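Local coordinates for protein putative esterase (Sulfolobus solfataricus P2, PDB 2RAU) that is probably a lipase or esterase of the alpha/beta-hydrolase family, hydrolysing ester bonds, and binds calcium, at residues A52-P57 with E144-A149; K171-L176 with V295-F300; S39-N44 with V96-Y101. All blocks are in the same frame, centred on the assembly; numbering follows the deposited sequence. Where two conformers were deposited one is given.

Overall arrangement
All three contacts are buried pairings within one mixed sheet, the core of an alpha/beta-hydrolase fold. Interaction 1 joins two parallel strands in the middle; its partners continue the sheet, since strand 52-56 also pairs with 94-100 of interaction 3, and strand 146-151 with 170-176 of interaction 2. Interactions 2 and 3 therefore flank it, their centres about 19 Å apart, without touching. Their chemistry follows their place. Interactions 1 and 2 are mainly backbone bonds and apolar packing between helix layers, with calcium bound just before the second strand of interaction 1. Interaction 3, where the sheet turns antiparallel, adds a cluster of side-chain hydrogen bonds and a lysine-tyrosine pair.

Interaction 1: residues A52-P57 with E144-A149; sequences AVLILP and ERIYLA. With CA (calcium ion), chain C; EDO (1,2-ethanediol), chain E.
Leu54 O receives the N-H of Ala149 at 2.7 Å in an almost straight bond (178°) and is also approached by the CA-H of Leu148. Tyr147 N to Ala52 O, Leu54 N to Tyr147 O and Leu56 N to Ala149 O complete the parallel ladder, in which Leu54, Tyr147 and Ala149 each donate one bond and accept another.

Leu54 and Leu148 run alongside each other in the same direction, with Leu54 CD2 3.7 Å from Leu148 CD1. That same methyl of Leu148 also reaches Leu56 CG at 4.0 Å, so it touches both leucines of the neighbouring strand. Ile146 has CG1 in the crowded position between its backbone N and carbonyl carbon (chi1 71°), and its CD1 rests 3.9 Å from Leu54 CB. On the face bearing Val53, Tyr147, Ile55 and Ala149, small Ala149 puts CB against Ile55 CG1 at 3.9 Å, and Val53 CG2 meets Tyr147 CB at 4.0 Å.

Ahead of the strand, Glu144 binds the calcium ion through OE2 at 2.2 Å and through a longer, less certain OE1 contact; the carbonyl of Gly142, two waters and an ethanediol, probably a crystallisation additive, share the site.

Helices 123-141 and 153-169 cover the Leu54 and Leu148 face, strands 94-100 and 170-176 flank the pair, and strand 146-151 runs on into a GxSxG sequence, probably the nucleophile elbow.

Interaction 2: residues K171-L176 with V295-F300; sequences KGLILL and VPTIAF
From Gly172 beside Pro296 to Leu176 beside Phe300, the two strands run parallel, their axes 4.8 Å apart and only 2° off one another. Leu173 N to Pro296 O, Ile298 N to Leu173 O, Leu175 N to Ile298 O and Phe300 N to Leu175 O bond in turn, the last close to straight at 174°.

At the start of the ladder Val295 CG1 lies 3.4 Å from Gly172 CA. The same methyl meets Leu173 CG at 3.9 Å, the two side chains crossing at about a right angle. Thr297 stands alongside Leu173, its OG1 3.6 Å from Leu173 CB; this hydroxyl bonds Val295 O at 3.0 Å from above the carbonyl plane, which satisfies a polar group in a buried place. On the other face Ile174 CG1 packs on Ile298 CG2, beta-branched residues well suited to a strand. Leu176 lies beside Phe300, CD2 3.8 Å from ring atom CD1, while Leu175 O meets the ring at its edge.

Lys171, at the corner before the strand, sends NZ to a salt bridge with Asp51.

Helix 153-169 covers Leu173 and Leu175, helix 338-353 covers Ile174, Ile298 and Phe300 on the opposite face, and strand 146-151 adjoins strand 170-176.

Interaction 3: residues S39-N44 with V96-Y101; sequences SLHKVN and VYTIDY
Ser39 and Asp100, His41 and Thr98, and Val43 and Val96 form the hydrogen-bonded pairs of this antiparallel ladder, each with two backbone bonds; the shortest, Val43 N to Val96 O, is 2.7 Å.

The side-chain bonds centre on Asp100 OD2. Ser39 OG gives it a bond of 2.8 Å on its anti lone pair, and His41 NE2 comes in at 2.6 Å from the syn side, 31° out of the carboxylate plane. OD2 lies in the plane of the imidazole, at its edge, while ring and carboxylate planes stand 84° apart. Asp100 OD1 takes the backbone N-H of Glu64, and Ser39 OG also bonds the hydroxyl of Tyr105.

Apolar contact is carried on the other face by Lys42 and Tyr97, which run abreast. The extended aliphatic chain of Lys42 follows the ring, CG 3.5 Å from CE2, and NZ forms a salt bridge with Asp140, whose carboxylate also hydrogen-bonds Tyr97 OH. Leu40 CD1 touches Tyr97 CB at 4.1 Å.

His41 ND1 bonds Glu23 as well, so the imidazole sits between two carboxylates; this would probably favour its protonated, cationic form, which would balance the carboxylates' negative charge.

Interaction 1: residues A52-P57 with E144-A149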
loop_
_atom_site.group_PDB
_atom_site.type_symbol
_atom_site.label_atom_id
_atom_site.label_comp_id
_atom_site.label_asym_id
_atom_site.label_seq_id
_atom_site.Cartn_x
_atom_site.Cartn_y
_atom_site.Cartn_z
ATOM N N ALA A 52 0.894 -7.440 17.089
ATOM C CA ALA A 52 0.750 -6.235 16.272
ATOM C C ALA A 52 1.499 -6.346 14.945
ATOM O O ALA A 52 2.710 -6.586 14.922
ATOM C CB ALA A 52 1.218 -4.992 17.066
ATOM N N VAL A 53 0.750 -6.189 13.849
ATOM C CA VAL A 53 1.285 -6.076 12.495
ATOM C C VAL A 53 0.809 -4.769 11.917
ATOM O O VAL A 53 -0.389 -4.537 11.893
ATOM C CB VAL A 53 0.783 -7.210 11.572
ATOM C CG1 VAL A 53 1.426 -7.076 10.244
ATOM C CG2 VAL A 53 1.086 -8.591 12.228
ATOM N N LEU A 54 1.734 -3.939 11.445
ATOM C CA LEU A 54 1.391 -2.701 10.750
ATOM C C LEU A 54 1.764 -2.872 9.271
ATOM O O LEU A 54 2.908 -3.243 8.923
ATOM C CB LEU A 54 2.123 -1.482 11.341
ATOM C CG LEU A 54 2.117 -0.161 10.549
ATOM C CD1 LEU A 54 0.648 0.361 10.438
ATOM C CD2 LEU A 54 3.081 0.840 11.181
ATOM N N ILE A 55 0.804 -2.578 8.406
ATOM C CA ILE A 55 1.015 -2.656 6.946
ATOM C C ILE A 55 0.994 -1.282 6.316
ATOM O O ILE A 55 0.039 -0.549 6.435
ATOM C CB ILE A 55 -0.005 -3.632 6.278
ATOM C CG1 ILE A 55 -0.055 -4.952 7.098
ATOM C CG2 ILE A 55 0.371 -3.870 4.761
ATOM C CD1 ILE A 55 -0.864 -6.101 6.516
ATOM N N LEU A 56 2.095 -0.951 5.659
ATOM C CA LEU A 56 2.293 0.304 4.964
ATOM C C LEU A 56 1.836 0.198 3.504
ATOM O O LEU A 56 2.355 -0.618 2.751
ATOM C CB LEU A 56 3.768 0.677 5.051
ATOM C CG LEU A 56 4.410 0.886 6.450
ATOM C CD1 LEU A 56 5.835 1.377 6.340
ATOM C CD2 LEU A 56 3.527 1.824 7.344
ATOM N N PRO A 57 0.830 0.987 3.110
ATOM C CA PRO A 57 0.427 0.920 1.717
ATOM C C PRO A 57 1.452 1.467 0.747
ATOM O O PRO A 57 2.361 2.166 1.142
ATOM C CB PRO A 57 -0.824 1.802 1.665
ATOM C CG PRO A 57 -1.268 1.911 3.131
ATOM C CD PRO A 57 -0.018 1.906 3.892
ATOM N N GLU A 144 6.084 -4.138 22.652
ATOM C CA GLU A 144 7.267 -3.235 22.641
ATOM C C GLU A 144 7.812 -3.068 21.219
ATOM O O GLU A 144 8.296 -2.011 20.843
ATOM C CB GLU A 144 8.374 -3.755 23.525
ATOM C CG GLU A 144 8.145 -3.506 24.977
ATOM C CD GLU A 144 6.831 -4.085 25.452
ATOM O OE1 GLU A 144 6.730 -5.311 25.497
ATOM O OE2 GLU A 144 5.882 -3.339 25.766
ATOM N N ARG A 145 7.695 -4.120 20.423
ATOM C CA ARG A 145 8.133 -4.078 19.034
ATOM C C ARG A 145 7.052 -4.727 18.190
ATOM O O ARG A 145 6.294 -5.570 18.666
ATOM C CB ARG A 145 9.465 -4.806 18.842
ATOM C CG ARG A 145 10.625 -4.259 19.685
ATOM C CD ARG A 145 11.828 -5.162 19.582
ATOM N NE ARG A 145 12.729 -4.818 18.487
ATOM C CZ ARG A 145 13.675 -5.634 18.020
ATOM N NH1 ARG A 145 13.824 -6.857 18.516
ATOM N NH2 ARG A 145 14.475 -5.235 17.051
ATOM N N ILE A 146 6.992 -4.330 16.931
ATOM C CA ILE A 146 5.955 -4.825 16.030
ATOM C C ILE A 146 6.503 -5.489 14.753
ATOM O O ILE A 146 7.691 -5.380 14.400
ATOM C CB ILE A 146 4.967 -3.684 15.659
ATOM C CG1 ILE A 146 5.629 -2.672 14.728
ATOM C CG2 ILE A 146 4.382 -2.913 16.909
ATOM C CD1 ILE A 146 4.660 -1.607 14.238
ATOM N N TYR A 147 5.597 -6.212 14.085
ATOM C CA TYR A 147 5.828 -6.725 12.751
ATOM C C TYR A 147 5.432 -5.617 11.803
ATOM O O TYR A 147 4.364 -5.028 11.929
ATOM C CB TYR A 147 5.015 -7.975 12.480
ATOM C CG TYR A 147 5.386 -9.138 13.333
ATOM C CD1 TYR A 147 6.594 -9.769 13.161
ATOM C CD2 TYR A 147 4.531 -9.607 14.309
ATOM C CE1 TYR A 147 6.948 -10.826 13.931
ATOM C CE2 TYR A 147 4.866 -10.668 15.079
ATOM C CZ TYR A 147 6.090 -11.291 14.892
ATOM O OH TYR A 147 6.463 -12.383 15.657
ATOM N N LEU A 148 6.315 -5.317 10.864
ATOM C CA LEU A 148 6.083 -4.231 9.921
ATOM C C LEU A 148 6.105 -4.802 8.495
ATOM O O LEU A 148 7.100 -5.374 8.046
ATOM C CB LEU A 148 7.170 -3.164 10.047
ATOM C CG LEU A 148 7.015 -1.910 9.184
ATOM C CD1 LEU A 148 5.727 -1.227 9.561
ATOM C CD2 LEU A 148 8.203 -1.001 9.358
ATOM N N ALA A 149 5.004 -4.594 7.788
ATOM C CA ALA A 149 4.838 -5.070 6.423
ATOM C C ALA A 149 4.683 -3.874 5.546
ATOM O O ALA A 149 4.197 -2.811 5.976
ATOM C CB ALA A 149 3.632 -5.994 6.312
HETATM CA CA CA C . 4.373 -4.709 26.581
HETATM C C1 EDO E . 4.648 -8.364 25.038
HETATM O O1 EDO E . 5.797 -8.383 24.189
HETATM C C2 EDO E . 4.756 -6.995 25.617
HETATM O O2 EDO E . 3.687 -6.550 26.445
HETATM O O HOH W 1 5.615 -5.595 28.577
HETATM O O HOH W 2 3.405 -2.253 26.876
#

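Interaction 2: residues K171-L176 with V295-F300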
loop_
_atom_site.group_PDB
_atom_site.type_symbol
_atom_site.label_atom_id
_atom_site.label_comp_id
_atom_site.label_asym_id
_atom_site.label_seq_id
_atom_site.Cartn_x
_atom_site.Cartn_y
_atom_site.Cartn_z
ATOM N N LYS A 171 10.404 -5.941 15.090
ATOM C CA LYS A 171 10.924 -7.256 15.370
ATOM C C LYS A 171 10.846 -8.205 14.170
ATOM O O LYS A 171 11.349 -9.324 14.224
ATOM C CB LYS A 171 10.204 -7.853 16.579
ATOM C CG LYS A 171 8.748 -8.103 16.370
ATOM C CD LYS A 171 8.020 -8.583 17.603
ATOM C CE LYS A 171 6.531 -8.522 17.366
ATOM N NZ LYS A 171 5.724 -8.775 18.572
ATOM N N GLY A 172 10.236 -7.752 13.073
ATOM C CA GLY A 172 10.119 -8.560 11.879
ATOM C C GLY A 172 9.666 -7.705 10.721
ATOM O O GLY A 172 8.869 -6.773 10.900
ATOM N N LEU A 173 10.186 -8.016 9.537
ATOM C CA LEU A 173 9.833 -7.297 8.303
ATOM C C LEU A 173 9.197 -8.232 7.277
ATOM O O LEU A 173 9.660 -9.339 7.059
ATOM C CB LEU A 173 11.049 -6.602 7.698
ATOM C CG LEU A 173 11.492 -5.292 8.345
ATOM C CD1 LEU A 173 12.976 -5.015 8.030
ATOM C CD2 LEU A 173 10.603 -4.127 7.938
ATOM N N ILE A 174 8.086 -7.782 6.700
ATOM C CA ILE A 174 7.384 -8.516 5.651
ATOM C C ILE A 174 7.272 -7.603 4.426
ATOM O O ILE A 174 6.507 -6.636 4.427
ATOM C CB ILE A 174 5.971 -8.923 6.089
ATOM C CG1 ILE A 174 6.019 -9.788 7.368
ATOM C CG2 ILE A 174 5.186 -9.612 4.906
ATOM C CD1 ILE A 174 4.704 -9.767 8.164
ATOM N N LEU A 175 8.027 -7.906 3.370
ATOM C CA LEU A 175 8.021 -7.088 2.148
ATOM C C LEU A 175 7.208 -7.792 1.055
ATOM O O LEU A 175 7.563 -8.872 0.598
ATOM C CB LEU A 175 9.460 -6.809 1.684
ATOM C CG LEU A 175 10.384 -6.179 2.750
ATOM C CD1 LEU A 175 11.875 -6.191 2.256
ATOM C CD2 LEU A 175 9.836 -4.754 3.167
ATOM N N LEU A 176 6.074 -7.189 0.711
ATOM C CA LEU A 176 5.116 -7.721 -0.261
ATOM C C LEU A 176 5.343 -6.989 -1.596
ATOM O O LEU A 176 4.757 -5.930 -1.890
ATOM C CB LEU A 176 3.677 -7.544 0.261
ATOM C CG LEU A 176 3.374 -8.228 1.619
ATOM C CD1 LEU A 176 2.122 -7.677 2.258
ATOM C CD2 LEU A 176 3.304 -9.740 1.482
ATOM N N VAL A 295 16.888 -7.743 11.641
ATOM C CA VAL A 295 15.501 -8.093 11.846
ATOM C C VAL A 295 15.179 -9.267 10.899
ATOM O O VAL A 295 15.524 -9.196 9.718
ATOM C CB VAL A 295 14.598 -6.841 11.503
ATOM C CG1 VAL A 295 13.153 -7.202 11.342
ATOM C CG2 VAL A 295 14.788 -5.720 12.564
ATOM N N PRO A 296 14.547 -10.353 11.412
ATOM C CA PRO A 296 14.030 -11.407 10.538
ATOM C C PRO A 296 13.126 -10.811 9.474
ATOM O O PRO A 296 12.225 -10.010 9.791
ATOM C CB PRO A 296 13.207 -12.280 11.487
ATOM C CG PRO A 296 13.850 -12.102 12.763
ATOM C CD PRO A 296 14.276 -10.667 12.815
ATOM N N THR A 297 13.359 -11.214 8.231
ATOM C CA THR A 297 12.675 -10.663 7.061
ATOM C C THR A 297 12.173 -11.735 6.095
ATOM O O THR A 297 12.850 -12.727 5.850
ATOM C CB THR A 297 13.616 -9.660 6.293
ATOM O OG1 THR A 297 14.028 -8.603 7.175
ATOM C CG2 THR A 297 12.944 -9.073 5.051
ATOM N N ILE A 298 10.947 -11.549 5.605
ATOM C CA ILE A 298 10.422 -12.355 4.489
ATOM C C ILE A 298 10.078 -11.365 3.365
ATOM O O ILE A 298 9.473 -10.319 3.605
ATOM C CB ILE A 298 9.239 -13.302 4.907
ATOM C CG1 ILE A 298 8.892 -14.272 3.767
ATOM C CG2 ILE A 298 8.022 -12.495 5.436
ATOM C CD1 ILE A 298 7.929 -15.322 4.183
ATOM N N ALA A 299 10.512 -11.689 2.139
ATOM C CA ALA A 299 10.316 -10.821 0.981
ATOM C C ALA A 299 9.696 -11.620 -0.133
ATOM O O ALA A 299 10.197 -12.671 -0.496
ATOM C CB ALA A 299 11.647 -10.191 0.527
ATOM N N PHE A 300 8.564 -11.147 -0.627
ATOM C CA PHE A 300 7.901 -11.752 -1.782
ATOM C C PHE A 300 8.185 -10.910 -3.035
ATOM O O PHE A 300 8.088 -9.689 -2.992
ATOM C CB PHE A 300 6.395 -11.835 -1.571
ATOM C CG PHE A 300 5.984 -12.754 -0.457
ATOM C CD1 PHE A 300 6.056 -12.334 0.862
ATOM C CD2 PHE A 300 5.479 -14.021 -0.724
ATOM C CE1 PHE A 300 5.664 -13.163 1.879
ATOM C CE2 PHE A 300 5.068 -14.852 0.295
ATOM C CZ PHE A 300 5.142 -14.419 1.591
#

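Interaction 3: residues S39-N44 with V96-Y101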
loop_
_atom_site.group_PDB
_atom_site.type_symbol
_atom_site.label_atom_id
_atom_site.label_comp_id
_atom_site.label_asym_id
_atom_site.label_seq_id
_atom_site.Cartn_x
_atom_site.Cartn_y
_atom_site.Cartn_z
ATOM N N SER A 39 -4.417 8.995 9.303
ATOM C CA SER A 39 -5.292 8.151 10.065
ATOM C C SER A 39 -4.765 6.731 10.192
ATOM O O SER A 39 -3.828 6.327 9.525
ATOM C CB SER A 39 -6.760 8.235 9.601
ATOM O OG SER A 39 -6.875 8.378 8.199
ATOM N N LEU A 40 -5.355 5.992 11.120
ATOM C CA LEU A 40 -4.890 4.681 11.480
ATOM C C LEU A 40 -6.075 3.748 11.603
ATOM O O LEU A 40 -7.067 4.120 12.226
ATOM C CB LEU A 40 -4.193 4.763 12.837
ATOM C CG LEU A 40 -3.735 3.538 13.572
ATOM C CD1 LEU A 40 -2.862 2.827 12.579
ATOM C CD2 LEU A 40 -2.940 3.997 14.813
ATOM N N HIS A 41 -6.000 2.576 10.962
ATOM C CA HIS A 41 -7.055 1.558 11.057
ATOM C C HIS A 41 -6.530 0.388 11.814
ATOM O O HIS A 41 -5.419 0.002 11.636
ATOM C CB HIS A 41 -7.499 1.036 9.671
ATOM C CG HIS A 41 -8.007 2.109 8.741
ATOM N ND1 HIS A 41 -9.269 2.073 8.179
ATOM C CD2 HIS A 41 -7.407 3.215 8.248
ATOM C CE1 HIS A 41 -9.436 3.144 7.419
ATOM N NE2 HIS A 41 -8.314 3.847 7.425
ATOM N N LYS A 42 -7.363 -0.177 12.671
ATOM C CA LYS A 42 -7.075 -1.433 13.341
ATOM C C LYS A 42 -8.171 -2.429 12.936
ATOM O O LYS A 42 -9.366 -2.082 12.892
ATOM C CB LYS A 42 -7.097 -1.266 14.866
ATOM C CG LYS A 42 -6.732 -2.530 15.657
ATOM C CD LYS A 42 -6.937 -2.327 17.122
ATOM C CE LYS A 42 -6.556 -3.542 17.937
ATOM N NZ LYS A 42 -6.690 -3.213 19.360
ATOM N N VAL A 43 -7.756 -3.651 12.626
ATOM C CA VAL A 43 -8.695 -4.737 12.372
ATOM C C VAL A 43 -8.363 -5.917 13.283
ATOM O O VAL A 43 -7.221 -6.310 13.412
ATOM C CB VAL A 43 -8.676 -5.182 10.881
ATOM C CG1 VAL A 43 -9.668 -6.368 10.579
ATOM C CG2 VAL A 43 -8.938 -3.947 9.947
ATOM N N ASN A 44 -9.401 -6.481 13.889
ATOM C CA ASN A 44 -9.268 -7.669 14.720
ATOM C C ASN A 44 -10.570 -8.436 14.726
ATOM O O ASN A 44 -11.617 -7.922 14.363
ATOM C CB ASN A 44 -8.787 -7.357 16.159
ATOM C CG ASN A 44 -9.658 -6.334 16.903
ATOM O OD1 ASN A 44 -9.340 -5.164 16.930
ATOM N ND2 ASN A 44 -10.723 -6.777 17.492
ATOM N N VAL A 96 -4.168 -6.180 13.392
ATOM C CA VAL A 96 -3.560 -5.650 12.169
ATOM C C VAL A 96 -3.932 -4.184 12.029
ATOM O O VAL A 96 -5.063 -3.825 12.198
ATOM C CB VAL A 96 -3.990 -6.437 10.900
ATOM C CG1 VAL A 96 -3.152 -5.987 9.651
ATOM C CG2 VAL A 96 -3.880 -8.002 11.197
ATOM N N TYR A 97 -2.946 -3.359 11.710
ATOM C CA TYR A 97 -3.117 -1.945 11.623
ATOM C C TYR A 97 -2.621 -1.491 10.282
ATOM O O TYR A 97 -1.757 -2.122 9.667
ATOM C CB TYR A 97 -2.278 -1.225 12.702
ATOM C CG TYR A 97 -2.562 -1.599 14.147
ATOM C CD1 TYR A 97 -1.967 -2.718 14.735
ATOM C CD2 TYR A 97 -3.365 -0.811 14.937
ATOM C CE1 TYR A 97 -2.169 -3.032 16.078
ATOM C CE2 TYR A 97 -3.575 -1.122 16.301
ATOM C CZ TYR A 97 -2.976 -2.237 16.854
ATOM O OH TYR A 97 -3.179 -2.471 18.197
ATOM N N THR A 98 -3.157 -0.368 9.804
ATOM C CA THR A 98 -2.709 0.191 8.549
ATOM C C THR A 98 -3.041 1.692 8.518
ATOM O O THR A 98 -4.051 2.125 9.032
ATOM C CB THR A 98 -3.254 -0.602 7.322
ATOM O OG1 THR A 98 -2.729 -0.041 6.102
ATOM C CG2 THR A 98 -4.817 -0.655 7.307
ATOM N N ILE A 99 -2.174 2.436 7.855
ATOM C CA ILE A 99 -2.109 3.905 7.877
ATOM C C ILE A 99 -2.646 4.519 6.586
ATOM O O ILE A 99 -2.407 3.987 5.478
ATOM C CB ILE A 99 -0.626 4.341 8.094
ATOM C CG1 ILE A 99 -0.504 5.870 8.153
ATOM C CG2 ILE A 99 0.305 3.747 7.018
ATOM C CD1 ILE A 99 0.957 6.466 8.522
ATOM N N ASP A 100 -3.440 5.583 6.774
ATOM C CA ASP A 100 -3.835 6.489 5.735
ATOM C C ASP A 100 -2.820 7.642 5.753
ATOM O O ASP A 100 -2.702 8.382 6.730
ATOM C CB ASP A 100 -5.213 7.046 5.925
ATOM C CG ASP A 100 -6.284 5.988 5.924
ATOM O OD1 ASP A 100 -6.197 5.053 5.111
ATOM O OD2 ASP A 100 -7.271 6.118 6.671
ATOM N N TYR A 101 -2.032 7.727 4.694
ATOM C CA TYR A 101 -1.065 8.787 4.550
ATOM C C TYR A 101 -1.804 10.089 4.289
ATOM O O TYR A 101 -2.993 10.073 3.992
ATOM C CB TYR A 101 -0.194 8.548 3.345
ATOM C CG TYR A 101 0.598 7.274 3.354
ATOM C CD1 TYR A 101 1.456 6.962 4.420
ATOM C CD2 TYR A 101 0.537 6.402 2.281
ATOM C CE1 TYR A 101 2.221 5.795 4.405
ATOM C CE2 TYR A 101 1.300 5.252 2.247
ATOM C CZ TYR A 101 2.151 4.946 3.300
ATOM O OH TYR A 101 2.898 3.787 3.213
#